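Local coordinates for Kid toxin protein (Escherichia coli, PDB 1M1F), which acts as the toxin of a plasmid type II toxin-antitoxin system, probably as an endoribonuclease that kills daughter cells lacking the plasmid, at residues 3-8 and 90-95; 26-31 and 41-46; 56-61 and 69-74. All coordinates share one frame; numbering follows the deposited sequence.

Contact 1 of 3, residues 3-8 and 90-95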
ATOM      1  N   ARG A   3       8.198 -12.387  -2.609  1.00 10.05           N
ATOM      2  CA  ARG A   3       6.993 -12.348  -1.818  1.00  9.21           C
ATOM      3  C   ARG A   3       7.196 -13.313  -0.653  1.00  8.88           C
ATOM      4  O   ARG A   3       7.733 -14.413  -0.826  1.00 10.06           O
ATOM      5  CB  ARG A   3       5.821 -12.839  -2.654  1.00  9.11           C
ATOM      6  CG  ARG A   3       4.585 -13.153  -1.843  1.00  9.63           C
ATOM      7  CD  ARG A   3       3.441 -13.659  -2.690  1.00  9.76           C
ATOM      8  NE  ARG A   3       2.854 -12.569  -3.456  1.00  9.79           N
ATOM      9  CZ  ARG A   3       2.232 -12.712  -4.608  1.00  9.63           C
ATOM     10  NH1 ARG A   3       2.089 -13.916  -5.140  1.00 10.43           N
ATOM     11  NH2 ARG A   3       1.750 -11.644  -5.232  1.00  9.70           N
ATOM     12  N   GLY A   4       6.741 -12.916   0.530  1.00  8.27           N
ATOM     13  CA  GLY A   4       6.820 -13.774   1.701  1.00  8.16           C
ATOM     14  C   GLY A   4       8.049 -13.582   2.573  1.00  7.68           C
ATOM     15  O   GLY A   4       8.150 -14.181   3.650  1.00  8.17           O
ATOM     16  N   GLU A   5       8.988 -12.758   2.129  1.00  7.14           N
ATOM     17  CA  GLU A   5      10.142 -12.432   2.952  1.00  7.18           C
ATOM     18  C   GLU A   5       9.784 -11.357   3.959  1.00  6.69           C
ATOM     19  O   GLU A   5       9.012 -10.442   3.671  1.00  7.06           O
ATOM     20  CB  GLU A   5      11.318 -11.935   2.112  1.00  7.23           C
ATOM     21  CG  GLU A   5      11.907 -13.005   1.212  1.00  8.47           C
ATOM     22  CD  GLU A   5      12.963 -12.493   0.252  1.00 10.31           C
ATOM     23  OE1 GLU A   5      13.162 -11.277   0.132  1.00 11.02           O
ATOM     24  OE2 GLU A   5      13.603 -13.339  -0.403  1.00 13.45           O
ATOM     25  N   ILE A   6      10.384 -11.465   5.134  1.00  6.75           N
ATOM     26  CA  ILE A   6      10.316 -10.449   6.163  1.00  7.29           C
ATOM     27  C   ILE A   6      11.653  -9.713   6.136  1.00  6.87           C
ATOM     28  O   ILE A   6      12.722 -10.344   6.171  1.00  7.32           O
ATOM     29  CB  ILE A   6      10.090 -11.070   7.546  1.00  7.40           C
ATOM     30  CG1 ILE A   6       8.693 -11.678   7.614  1.00  8.67           C
ATOM     31  CG2 ILE A   6      10.258 -10.029   8.637  1.00  8.31           C
ATOM     32  CD1 ILE A   6       8.390 -12.369   8.926  1.00 10.09           C
ATOM     33  N   TRP A   7      11.567  -8.382   6.020  1.00  6.34           N
ATOM     34  CA  TRP A   7      12.715  -7.475   6.017  1.00  6.92           C
ATOM     35  C   TRP A   7      12.599  -6.490   7.165  1.00  6.87           C
ATOM     36  O   TRP A   7      11.505  -6.022   7.475  1.00  7.55           O
ATOM     37  CB  TRP A   7      12.804  -6.699   4.692  1.00  6.77           C
ATOM     38  CG  TRP A   7      13.204  -7.521   3.507  1.00  7.24           C
ATOM     39  CD1 TRP A   7      12.574  -8.626   3.028  1.00  7.52           C
ATOM     40  CD2 TRP A   7      14.340  -7.314   2.661  1.00  8.01           C
ATOM     41  NE1 TRP A   7      13.240  -9.123   1.932  1.00  7.79           N
ATOM     42  CE2 TRP A   7      14.327  -8.329   1.684  1.00  8.25           C
ATOM     43  CE3 TRP A   7      15.364  -6.363   2.621  1.00  8.92           C
ATOM     44  CZ2 TRP A   7      15.296  -8.425   0.697  1.00  8.82           C
ATOM     45  CZ3 TRP A   7      16.328  -6.460   1.641  1.00  9.42           C
ATOM     46  CH2 TRP A   7      16.281  -7.477   0.687  1.00  9.63           C
ATOM     47  N   LEU A   8      13.722  -6.179   7.807  1.00  7.28           N
ATOM     48  CA  LEU A   8      13.765  -5.148   8.833  1.00  7.96           C
ATOM     49  C   LEU A   8      14.080  -3.819   8.152  1.00  7.65           C
ATOM     50  O   LEU A   8      15.104  -3.694   7.490  1.00  8.44           O
ATOM     51  CB  LEU A   8      14.846  -5.479   9.853  1.00  8.52           C
ATOM     52  CG  LEU A   8      14.974  -4.475  11.000  1.00  9.72           C
ATOM     53  CD1 LEU A   8      13.761  -4.454  11.885  1.00 10.06           C
ATOM     54  CD2 LEU A   8      16.231  -4.761  11.816  1.00 11.38           C
ATOM     55  N   LEU A  90      15.392 -10.793   6.685  1.00  9.64           N
ATOM     56  CA  LEU A  90      15.474 -11.622   7.880  1.00 10.11           C
ATOM     57  C   LEU A  90      15.190 -13.103   7.624  1.00 10.23           C
ATOM     58  O   LEU A  90      16.001 -13.957   7.985  1.00 11.02           O
ATOM     59  CB  LEU A  90      14.512 -11.111   8.952  1.00 10.18           C
ATOM     60  CG  LEU A  90      14.712  -9.668   9.416  1.00 11.93           C
ATOM     61  CD1 LEU A  90      13.762  -9.381  10.561  1.00 12.32           C
ATOM     62  CD2 LEU A  90      16.153  -9.423   9.824  1.00 13.07           C
ATOM     63  N   GLU A  91      14.062 -13.409   6.993  1.00  9.47           N
ATOM     64  CA  GLU A  91      13.592 -14.786   6.886  1.00  9.39           C
ATOM     65  C   GLU A  91      12.358 -14.799   6.003  1.00  9.50           C
ATOM     66  O   GLU A  91      11.923 -13.755   5.516  1.00 10.55           O
ATOM     67  CB  GLU A  91      13.239 -15.339   8.272  1.00  9.52           C
ATOM     68  CG  GLU A  91      12.106 -14.588   8.941  1.00  9.72           C
ATOM     69  CD  GLU A  91      11.826 -15.044  10.355  1.00 11.45           C
ATOM     70  OE1 GLU A  91      12.301 -16.122  10.755  1.00 13.43           O
ATOM     71  OE2 GLU A  91      11.103 -14.328  11.068  1.00 10.93           O
ATOM     72  N   ARG A  92      11.796 -15.973   5.781  1.00  9.57           N
ATOM     73  CA  ARG A  92      10.577 -16.099   5.005  1.00 10.90           C
ATOM     74  C   ARG A  92       9.479 -16.644   5.879  1.00 10.21           C
ATOM     75  O   ARG A  92       9.745 -17.423   6.801  1.00 11.98           O
ATOM     76  CB  ARG A  92      10.714 -17.135   3.902  1.00 12.13           C
ATOM     77  CG  ARG A  92      11.846 -17.065   2.938  1.00 15.43           C
ATOM     78  CD  ARG A  92      11.529 -17.995   1.767  1.00 18.07           C
ATOM     79  NE  ARG A  92      10.107 -17.826   1.486  1.00 20.83           N
ATOM     80  CZ  ARG A  92       9.555 -17.572   0.308  1.00 22.45           C
ATOM     81  NH1 ARG A  92      10.275 -17.548  -0.807  1.00 22.90           N
ATOM     82  NH2 ARG A  92       8.246 -17.385   0.257  1.00 22.34           N
ATOM     83  N   VAL A  93       8.236 -16.307   5.563  1.00  9.24           N
ATOM     84  CA  VAL A  93       7.111 -16.909   6.260  1.00  8.95           C
ATOM     85  C   VAL A  93       6.606 -18.098   5.444  1.00  8.91           C
ATOM     86  O   VAL A  93       6.807 -18.152   4.239  1.00  9.19           O
ATOM     87  CB  VAL A  93       5.934 -15.926   6.450  1.00  8.55           C
ATOM     88  CG1 VAL A  93       6.389 -14.712   7.226  1.00  9.34           C
ATOM     89  CG2 VAL A  93       5.296 -15.511   5.113  1.00  7.66           C
ATOM     90  N   PRO A  94       5.956 -19.057   6.099  1.00  9.44           N
ATOM     91  CA  PRO A  94       5.306 -20.153   5.373  1.00  9.84           C
ATOM     92  C   PRO A  94       4.230 -19.635   4.422  1.00  9.92           C
ATOM     93  O   PRO A  94       3.628 -18.584   4.675  1.00  8.75           O
ATOM     94  CB  PRO A  94       4.658 -20.991   6.484  1.00 10.03           C
ATOM     95  CG  PRO A  94       5.261 -20.560   7.742  1.00 11.17           C
ATOM     96  CD  PRO A  94       5.828 -19.192   7.560  1.00  9.87           C
ATOM     97  N   GLU A  95       3.979 -20.381   3.348  1.00 10.17           N
ATOM     98  CA  GLU A  95       2.959 -19.994   2.378  1.00 11.43           C
ATOM     99  C   GLU A  95       1.577 -19.865   3.011  1.00 10.66           C
ATOM    100  O   GLU A  95       0.792 -19.034   2.578  1.00 10.47           O
ATOM    101  CB  GLU A  95       2.933 -20.947   1.170  1.00 12.47           C
ATOM    102  CG  GLU A  95       4.173 -20.904   0.286  1.00 16.13           C
ATOM    103  CD  GLU A  95       4.524 -19.512  -0.213  1.00 20.43           C
ATOM    104  OE1 GLU A  95       3.609 -18.766  -0.634  1.00 23.44           O
ATOM    105  OE2 GLU A  95       5.722 -19.163  -0.188  1.00 23.03           O
TER

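Contact 2 of 3, residues 26-31 and 41-46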
ATOM      1  N   LEU A  26       6.551  -7.419   5.764  1.00  6.14           N
ATOM      2  CA  LEU A  26       6.363  -8.590   4.915  1.00  5.74           C
ATOM      3  C   LEU A  26       6.161  -8.168   3.471  1.00  5.83           C
ATOM      4  O   LEU A  26       5.294  -7.345   3.189  1.00  5.51           O
ATOM      5  CB  LEU A  26       5.144  -9.379   5.399  1.00  6.02           C
ATOM      6  CG  LEU A  26       4.758 -10.636   4.619  1.00  6.54           C
ATOM      7  CD1 LEU A  26       5.882 -11.663   4.684  1.00  8.29           C
ATOM      8  CD2 LEU A  26       3.462 -11.212   5.153  1.00  7.68           C
ATOM      9  N   ILE A  27       6.944  -8.728   2.554  1.00  6.17           N
ATOM     10  CA  ILE A  27       6.828  -8.383   1.139  1.00  7.00           C
ATOM     11  C   ILE A  27       5.615  -9.060   0.517  1.00  6.79           C
ATOM     12  O   ILE A  27       5.441 -10.273   0.601  1.00  7.30           O
ATOM     13  CB  ILE A  27       8.133  -8.736   0.380  1.00  7.74           C
ATOM     14  CG1 ILE A  27       9.303  -7.910   0.956  1.00 10.84           C
ATOM     15  CG2 ILE A  27       7.967  -8.491  -1.127  1.00  7.83           C
ATOM     16  CD1 ILE A  27      10.641  -8.028   0.229  1.00 12.51           C
ATOM     17  N   VAL A  28       4.766  -8.245  -0.098  1.00  6.50           N
ATOM     18  CA  VAL A  28       3.530  -8.688  -0.744  1.00  7.30           C
ATOM     19  C   VAL A  28       3.695  -9.009  -2.228  1.00  6.80           C
ATOM     20  O   VAL A  28       3.072  -9.934  -2.741  1.00  7.52           O
ATOM     21  CB  VAL A  28       2.455  -7.568  -0.607  1.00  7.70           C
ATOM     22  CG1 VAL A  28       1.189  -7.868  -1.405  1.00  8.25           C
ATOM     23  CG2 VAL A  28       2.123  -7.340   0.861  1.00  8.36           C
ATOM     24  N   THR A  29       4.512  -8.223  -2.919  1.00  6.96           N
ATOM     25  CA  THR A  29       4.660  -8.348  -4.363  1.00  7.28           C
ATOM     26  C   THR A  29       5.686  -9.405  -4.743  1.00  7.89           C
ATOM     27  O   THR A  29       6.610  -9.680  -3.980  1.00  8.32           O
ATOM     28  CB  THR A  29       5.053  -6.982  -4.956  1.00  6.98           C
ATOM     29  OG1 THR A  29       5.896  -6.281  -4.027  1.00  7.36           O
ATOM     30  CG2 THR A  29       3.839  -6.075  -5.121  1.00  6.67           C
ATOM     31  N   PRO A  30       5.542  -9.983  -5.935  1.00  8.96           N
ATOM     32  CA  PRO A  30       6.465 -11.038  -6.380  1.00  9.91           C
ATOM     33  C   PRO A  30       7.806 -10.518  -6.848  1.00  9.91           C
ATOM     34  O   PRO A  30       7.980  -9.339  -7.140  1.00  9.26           O
ATOM     35  CB  PRO A  30       5.751 -11.680  -7.564  1.00 11.07           C
ATOM     36  CG  PRO A  30       4.717 -10.733  -7.995  1.00 11.13           C
ATOM     37  CD  PRO A  30       4.496  -9.702  -6.931  1.00  9.19           C
ATOM     38  N   ALA A  31       8.756 -11.441  -6.956  1.00 10.78           N
ATOM     39  CA  ALA A  31      10.117 -11.132  -7.359  1.00 11.27           C
ATOM     40  C   ALA A  31      10.238 -10.274  -8.621  1.00 10.82           C
ATOM     41  O   ALA A  31      11.000  -9.313  -8.632  1.00 10.97           O
ATOM     42  CB  ALA A  31      10.890 -12.429  -7.544  1.00 12.06           C
ATOM     43  N   VAL A  41       5.778  -3.645  -2.517  1.00  5.49           N
ATOM     44  CA  VAL A  41       4.692  -3.347  -1.610  1.00  5.22           C
ATOM     45  C   VAL A  41       4.856  -4.274  -0.401  1.00  5.50           C
ATOM     46  O   VAL A  41       5.065  -5.481  -0.553  1.00  5.75           O
ATOM     47  CB  VAL A  41       3.304  -3.558  -2.265  1.00  5.37           C
ATOM     48  CG1 VAL A  41       2.211  -3.232  -1.265  1.00  5.64           C
ATOM     49  CG2 VAL A  41       3.177  -2.702  -3.513  1.00  6.01           C
ATOM     50  N   VAL A  42       4.772  -3.694   0.790  1.00  5.25           N
ATOM     51  CA  VAL A  42       4.952  -4.415   2.039  1.00  5.76           C
ATOM     52  C   VAL A  42       3.829  -4.102   3.017  1.00  5.54           C
ATOM     53  O   VAL A  42       3.122  -3.104   2.876  1.00  5.87           O
ATOM     54  CB  VAL A  42       6.318  -4.045   2.721  1.00  6.10           C
ATOM     55  CG1 VAL A  42       7.452  -4.145   1.729  1.00  5.59           C
ATOM     56  CG2 VAL A  42       6.275  -2.653   3.337  1.00  6.56           C
ATOM     57  N   VAL A  43       3.660  -4.981   4.003  1.00  5.05           N
ATOM     58  CA  VAL A  43       2.766  -4.712   5.130  1.00  5.24           C
ATOM     59  C   VAL A  43       3.586  -4.859   6.418  1.00  5.41           C
ATOM     60  O   VAL A  43       4.439  -5.749   6.527  1.00  5.89           O
ATOM     61  CB  VAL A  43       1.514  -5.606   5.145  1.00  5.14           C
ATOM     62  CG1 VAL A  43       0.522  -5.124   4.105  1.00  5.95           C
ATOM     63  CG2 VAL A  43       1.853  -7.076   4.935  1.00  5.14           C
ATOM     64  N   PRO A  44       3.356  -3.987   7.394  1.00  5.51           N
ATOM     65  CA  PRO A  44       4.177  -3.999   8.606  1.00  6.31           C
ATOM     66  C   PRO A  44       3.772  -5.027   9.646  1.00  6.27           C
ATOM     67  O   PRO A  44       2.614  -5.427   9.729  1.00  6.97           O
ATOM     68  CB  PRO A  44       3.955  -2.603   9.169  1.00  6.54           C
ATOM     69  CG  PRO A  44       2.563  -2.259   8.749  1.00  6.38           C
ATOM     70  CD  PRO A  44       2.336  -2.930   7.428  1.00  5.52           C
ATOM     71  N   VAL A  45       4.751  -5.434  10.448  1.00  6.40           N
ATOM     72  CA  VAL A  45       4.542  -6.333  11.576  1.00  7.09           C
ATOM     73  C   VAL A  45       4.627  -5.521  12.861  1.00  8.20           C
ATOM     74  O   VAL A  45       5.551  -4.713  13.025  1.00  9.36           O
ATOM     75  CB  VAL A  45       5.623  -7.422  11.616  1.00  7.10           C
ATOM     76  CG1 VAL A  45       5.480  -8.306  12.851  1.00  7.74           C
ATOM     77  CG2 VAL A  45       5.571  -8.241  10.353  1.00  7.69           C
ATOM     78  N   THR A  46       3.660  -5.716  13.750  1.00  9.53           N
ATOM     79  CA  THR A  46       3.630  -5.043  15.048  1.00 11.79           C
ATOM     80  C   THR A  46       3.442  -6.074  16.143  1.00 13.41           C
ATOM     81  O   THR A  46       3.138  -7.227  15.876  1.00 11.53           O
ATOM     82  CB  THR A  46       2.443  -4.055  15.157  1.00 12.62           C
ATOM     83  OG1 THR A  46       1.196  -4.764  15.065  1.00 14.35           O
ATOM     84  CG2 THR A  46       2.418  -3.079  14.015  1.00 13.90           C
TER

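Contact 3 of 3, residues 56-61 and 69-74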
ATOM      1  N   GLY A  56      -9.564  -9.865  12.232  1.00  9.16           N
ATOM      2  CA  GLY A  56      -9.705  -8.813  11.245  1.00  9.41           C
ATOM      3  C   GLY A  56      -8.482  -8.752  10.353  1.00  8.87           C
ATOM      4  O   GLY A  56      -8.031  -9.772   9.856  1.00  9.75           O
ATOM      5  N   PHE A  57      -7.926  -7.560  10.160  1.00  7.96           N
ATOM      6  CA  PHE A  57      -6.751  -7.389   9.287  1.00  7.71           C
ATOM      7  C   PHE A  57      -5.431  -7.824   9.914  1.00  7.72           C
ATOM      8  O   PHE A  57      -4.402  -7.833   9.242  1.00  8.42           O
ATOM      9  CB  PHE A  57      -6.647  -5.938   8.811  1.00  7.74           C
ATOM     10  CG  PHE A  57      -7.716  -5.554   7.823  1.00  7.49           C
ATOM     11  CD1 PHE A  57      -7.716  -6.061   6.538  1.00  8.79           C
ATOM     12  CD2 PHE A  57      -8.719  -4.682   8.184  1.00  7.74           C
ATOM     13  CE1 PHE A  57      -8.691  -5.701   5.640  1.00  9.49           C
ATOM     14  CE2 PHE A  57      -9.699  -4.327   7.284  1.00  8.83           C
ATOM     15  CZ  PHE A  57      -9.681  -4.835   6.019  1.00  9.40           C
ATOM     16  N   ALA A  58      -5.449  -8.195  11.186  1.00  7.85           N
ATOM     17  CA  ALA A  58      -4.236  -8.605  11.883  1.00  8.42           C
ATOM     18  C   ALA A  58      -4.058 -10.120  11.837  1.00  8.49           C
ATOM     19  O   ALA A  58      -4.863 -10.864  12.392  1.00 10.60           O
ATOM     20  CB  ALA A  58      -4.278  -8.116  13.311  1.00  8.98           C
ATOM     21  N   VAL A  59      -3.012 -10.578  11.161  1.00  7.60           N
ATOM     22  CA  VAL A  59      -2.732 -11.998  11.020  1.00  7.97           C
ATOM     23  C   VAL A  59      -1.572 -12.385  11.908  1.00  7.84           C
ATOM     24  O   VAL A  59      -0.476 -11.853  11.782  1.00  8.05           O
ATOM     25  CB  VAL A  59      -2.401 -12.334   9.556  1.00  8.38           C
ATOM     26  CG1 VAL A  59      -1.962 -13.778   9.433  1.00  9.05           C
ATOM     27  CG2 VAL A  59      -3.604 -12.052   8.669  1.00  8.73           C
ATOM     28  N   SER A  60      -1.823 -13.318  12.812  1.00  7.86           N
ATOM     29  CA  SER A  60      -0.823 -13.721  13.779  1.00  8.44           C
ATOM     30  C   SER A  60       0.315 -14.538  13.169  1.00  8.80           C
ATOM     31  O   SER A  60       0.094 -15.382  12.297  1.00  9.21           O
ATOM     32  CB  SER A  60      -1.490 -14.527  14.898  1.00  8.97           C
ATOM     33  OG  SER A  60      -0.514 -14.986  15.812  1.00 10.92           O
ATOM     34  N   LEU A  61       1.532 -14.251  13.632  1.00  8.49           N
ATOM     35  CA  LEU A  61       2.722 -15.023  13.260  1.00  9.52           C
ATOM     36  C   LEU A  61       3.089 -16.105  14.294  1.00 10.63           C
ATOM     37  O   LEU A  61       4.112 -16.788  14.162  1.00 11.78           O
ATOM     38  CB  LEU A  61       3.916 -14.090  13.102  1.00  9.03           C
ATOM     39  CG  LEU A  61       3.834 -13.043  12.001  1.00  8.36           C
ATOM     40  CD1 LEU A  61       5.028 -12.120  12.091  1.00  8.90           C
ATOM     41  CD2 LEU A  61       3.733 -13.661  10.627  1.00  8.63           C
ATOM     42  N   THR A  69       8.105 -12.169  15.687  1.00 10.90           N
ATOM     43  CA  THR A  69       6.887 -12.300  16.474  1.00 11.48           C
ATOM     44  C   THR A  69       5.894 -11.196  16.148  1.00 10.53           C
ATOM     45  O   THR A  69       6.240 -10.192  15.511  1.00 11.32           O
ATOM     46  CB  THR A  69       7.201 -12.242  17.986  1.00 12.56           C
ATOM     47  OG1 THR A  69       7.905 -11.034  18.290  1.00 15.31           O
ATOM     48  CG2 THR A  69       8.153 -13.370  18.393  1.00 13.63           C
ATOM     49  N   GLY A  70       4.655 -11.377  16.590  1.00  9.87           N
ATOM     50  CA  GLY A  70       3.648 -10.348  16.442  1.00  9.35           C
ATOM     51  C   GLY A  70       2.579 -10.675  15.436  1.00  8.71           C
ATOM     52  O   GLY A  70       2.227 -11.839  15.230  1.00  8.80           O
ATOM     53  N   VAL A  71       2.039  -9.623  14.833  1.00  8.22           N
ATOM     54  CA  VAL A  71       0.969  -9.766  13.859  1.00  8.01           C
ATOM     55  C   VAL A  71       1.281  -8.933  12.636  1.00  7.36           C
ATOM     56  O   VAL A  71       1.932  -7.879  12.723  1.00  7.56           O
ATOM     57  CB  VAL A  71      -0.405  -9.320  14.435  1.00  8.49           C
ATOM     58  CG1 VAL A  71      -0.801 -10.186  15.625  1.00  9.54           C
ATOM     59  CG2 VAL A  71      -0.402  -7.853  14.839  1.00 10.01           C
ATOM     60  N   VAL A  72       0.810  -9.411  11.496  1.00  6.70           N
ATOM     61  CA  VAL A  72       0.944  -8.681  10.252  1.00  6.45           C
ATOM     62  C   VAL A  72      -0.268  -7.770  10.103  1.00  6.70           C
ATOM     63  O   VAL A  72      -1.409  -8.233  10.153  1.00  7.47           O
ATOM     64  CB  VAL A  72       0.989  -9.638   9.046  1.00  6.39           C
ATOM     65  CG1 VAL A  72       1.173  -8.849   7.745  1.00  6.80           C
ATOM     66  CG2 VAL A  72       2.073 -10.690   9.220  1.00  7.39           C
ATOM     67  N   ARG A  73      -0.021  -6.477   9.918  1.00  6.88           N
ATOM     68  CA  ARG A  73      -1.095  -5.499   9.783  1.00  7.59           C
ATOM     69  C   ARG A  73      -1.442  -5.335   8.311  1.00  7.16           C
ATOM     70  O   ARG A  73      -0.887  -4.474   7.610  1.00  7.46           O
ATOM     71  CB  ARG A  73      -0.683  -4.177  10.428  1.00  8.47           C
ATOM     72  CG  ARG A  73      -0.589  -4.264  11.947  1.00 12.30           C
ATOM     73  CD  ARG A  73      -1.940  -4.416  12.637  1.00 15.76           C
ATOM     74  NE  ARG A  73      -2.926  -3.451  12.136  1.00 18.42           N
ATOM     75  CZ  ARG A  73      -3.370  -2.393  12.812  1.00 20.84           C
ATOM     76  NH1 ARG A  73      -2.941  -2.147  14.044  1.00 22.24           N
ATOM     77  NH2 ARG A  73      -4.266  -1.578  12.259  1.00 21.92           N
ATOM     78  N   CYS A  74      -2.366  -6.168   7.846  1.00  6.97           N
ATOM     79  CA  CYS A  74      -2.701  -6.237   6.431  1.00  7.74           C
ATOM     80  C   CYS A  74      -3.449  -5.014   5.940  1.00  7.66           C
ATOM     81  O   CYS A  74      -3.584  -4.808   4.736  1.00  9.67           O
ATOM     82  CB  CYS A  74      -3.514  -7.496   6.132  1.00  7.83           C
ATOM     83  SG  CYS A  74      -2.706  -9.044   6.574  1.00  9.95           S
TER

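Contact 1 of 3, residues 3-8 and 90-95
Ile6 O is held by two N-H groups of strand 88-92. Leu90 N gives the strong bond, 2.8 Å to Ile6 O, in the carbonyl plane. Glu91 N adds a weak one, 3.4 Å to the same Ile6 O. Both donors therefore face one residue. Ile6 N returns a nearly straight bond to Glu91 O (2.8 Å, 175°). Beyond the paired strands, Val93 N still reaches Gly4 O at 2.9 Å. Gly4 has phi 93°, a backbone shape natural to glycine, and its bare CA packs close to the Arg92 guanidinium. On one side of the sheet the Ile6 side chain lies along Glu91 and crosses Val93 at about a right angle, with Ile6 CD1 3.5 Å from Val93 CG1. The Glu91 carboxylate runs on to Thr68 OG1 and Arg67 N. On the other side, Trp7 NE1 bonds Glu5 OE1 (2.8 Å), meeting it from above the carboxylate plane. Glu5 OE2 forms a salt bridge with Arg89. Arg92 NH2 turns to Glu95 OE2 in another, 3.1 Å long. Two residues opposite one make a classic beta bulge, here in the antiparallel pairing of 88-92, an outermost strand of this chain's sheet, with strand 5-10.

Contact 2 of 3, residues 26-31 and 41-46
Strands 22-27 and 41-46 are antiparallel neighbours in the middle of the sheet in the SH3-like fold of this PemK/MazF toxin. Leu26 and Val43 form a hydrogen-bonded pair. Leu26 N meets Val43 O at 2.8 Å and 173°, and Val43 N returns to Leu26 O at 3.0 Å. Ile27 and Val42 follow as a non-hydrogen-bonded pair.

The tight part lies on the side of Leu26 and Val43. Leu26 CB rests against Val43 CG2, the methyl placed between the backbone N and the carbonyl carbon of its own residue. Val28 crosses Val43 at about a right angle, and its CG2 comes to 4.1 Å from the same Val43 CG2. One methyl thus serves two partners. Helix 95-106 covers this side, with Met98 and Val101 on Leu26 and Leu102 and Leu105 on Val28. The side of Ile27 and Val42 is looser between the two segments: Ile27 CG1 only grazes Val42 CG1 at 4.3 Å. Ile27 also packs on Met1, and Val42 on Val25.

Towards the partly exposed Pro30, the chain of 26-31 leaves the strand. Val28 N still bonds Val41 O at 2.8 Å. The second subunit lies close here, with its Leu109 on Val28, its Ile108 on Thr29 and Pro30, and its Pro77 on Val41. At the other end, the partly exposed Thr46 runs on past the paired residues and packs on Arg23.

The last bond across the contact uses a side chain. Thr29 OG1 also bonds Asn34 OD1. Thr29 chi1 of 34°, short of the staggered +60°, sets OG1 between the backbone N and the carbonyl carbon, and OG1 accepts Val41 N at 3.0 Å while Thr29 CG2 lies 3.8 Å from Val41 CG2.

Contact 3 of 3, residues 56-61 and 69-74
Four backbone hydrogen bonds join the segments. Val59 and Val72 exchange two of them. Val59 N reaches Val72 O at 3.0 Å, on a lone pair. Val72 N returns to Val59 O at 2.8 Å, but from above the carbonyl plane. Leu61 N to Gly70 O and Cys74 N to Phe57 O extend the pairing at the two ends. Gly70, at phi 109°, has a backbone conformation that glycine adopts easily. These bonds make the beta hairpin of strands 58-60 and 71-79, with 58-60 an outermost strand of the chain's sheet.

Apolar contacts are denser on the side of Val59 and Val72. Leu61 crosses Val72 at about a right angle, with Leu61 CD2 3.7 Å from Val72 CG2. Cys74 SG, anti to its carbonyl carbon, lies 3.8 Å from Val59 CG2. Helix 95-106 packs here, with Arg104 touching both Val59 and Cys74. On the other side, Ala58 CB meets Val71 CG2 at 4.2 Å.

Polar ends turn elsewhere. Ser60 OG bonds Ala52 O and Asp62 N, and Arg73 NH2 forms a salt bridge with Asp75. One aromatic contact leaves the subunit: Phe57 meets Phe33 of the second subunit, their ring planes about 85° apart.

In the fold
All three contacts belong to one antiparallel sheet. Contact 2 is buried; its centre lies about 3 Å from the chain's centre. Contacts 1 and 3 each attach one of the chain's outermost strands, 88-92 and 58-60, to its neighbour, and are only partly buried. Strand 22-27 of contact 2 borders strand 5-10 of contact 1, where Glu5 O accepts Ile27 N. Strand 41-46 borders strand 71-79 of contact 3, where Thr46 O accepts Val71 N. Contacts 1 and 3 do not touch. Chemistry follows place: valine, leucine and isoleucine dominate the centre, while salt bridges involve residues of both outer contacts. The second subunit reaches all three, through Arg3, residues 28-30 with Val41, and Phe57.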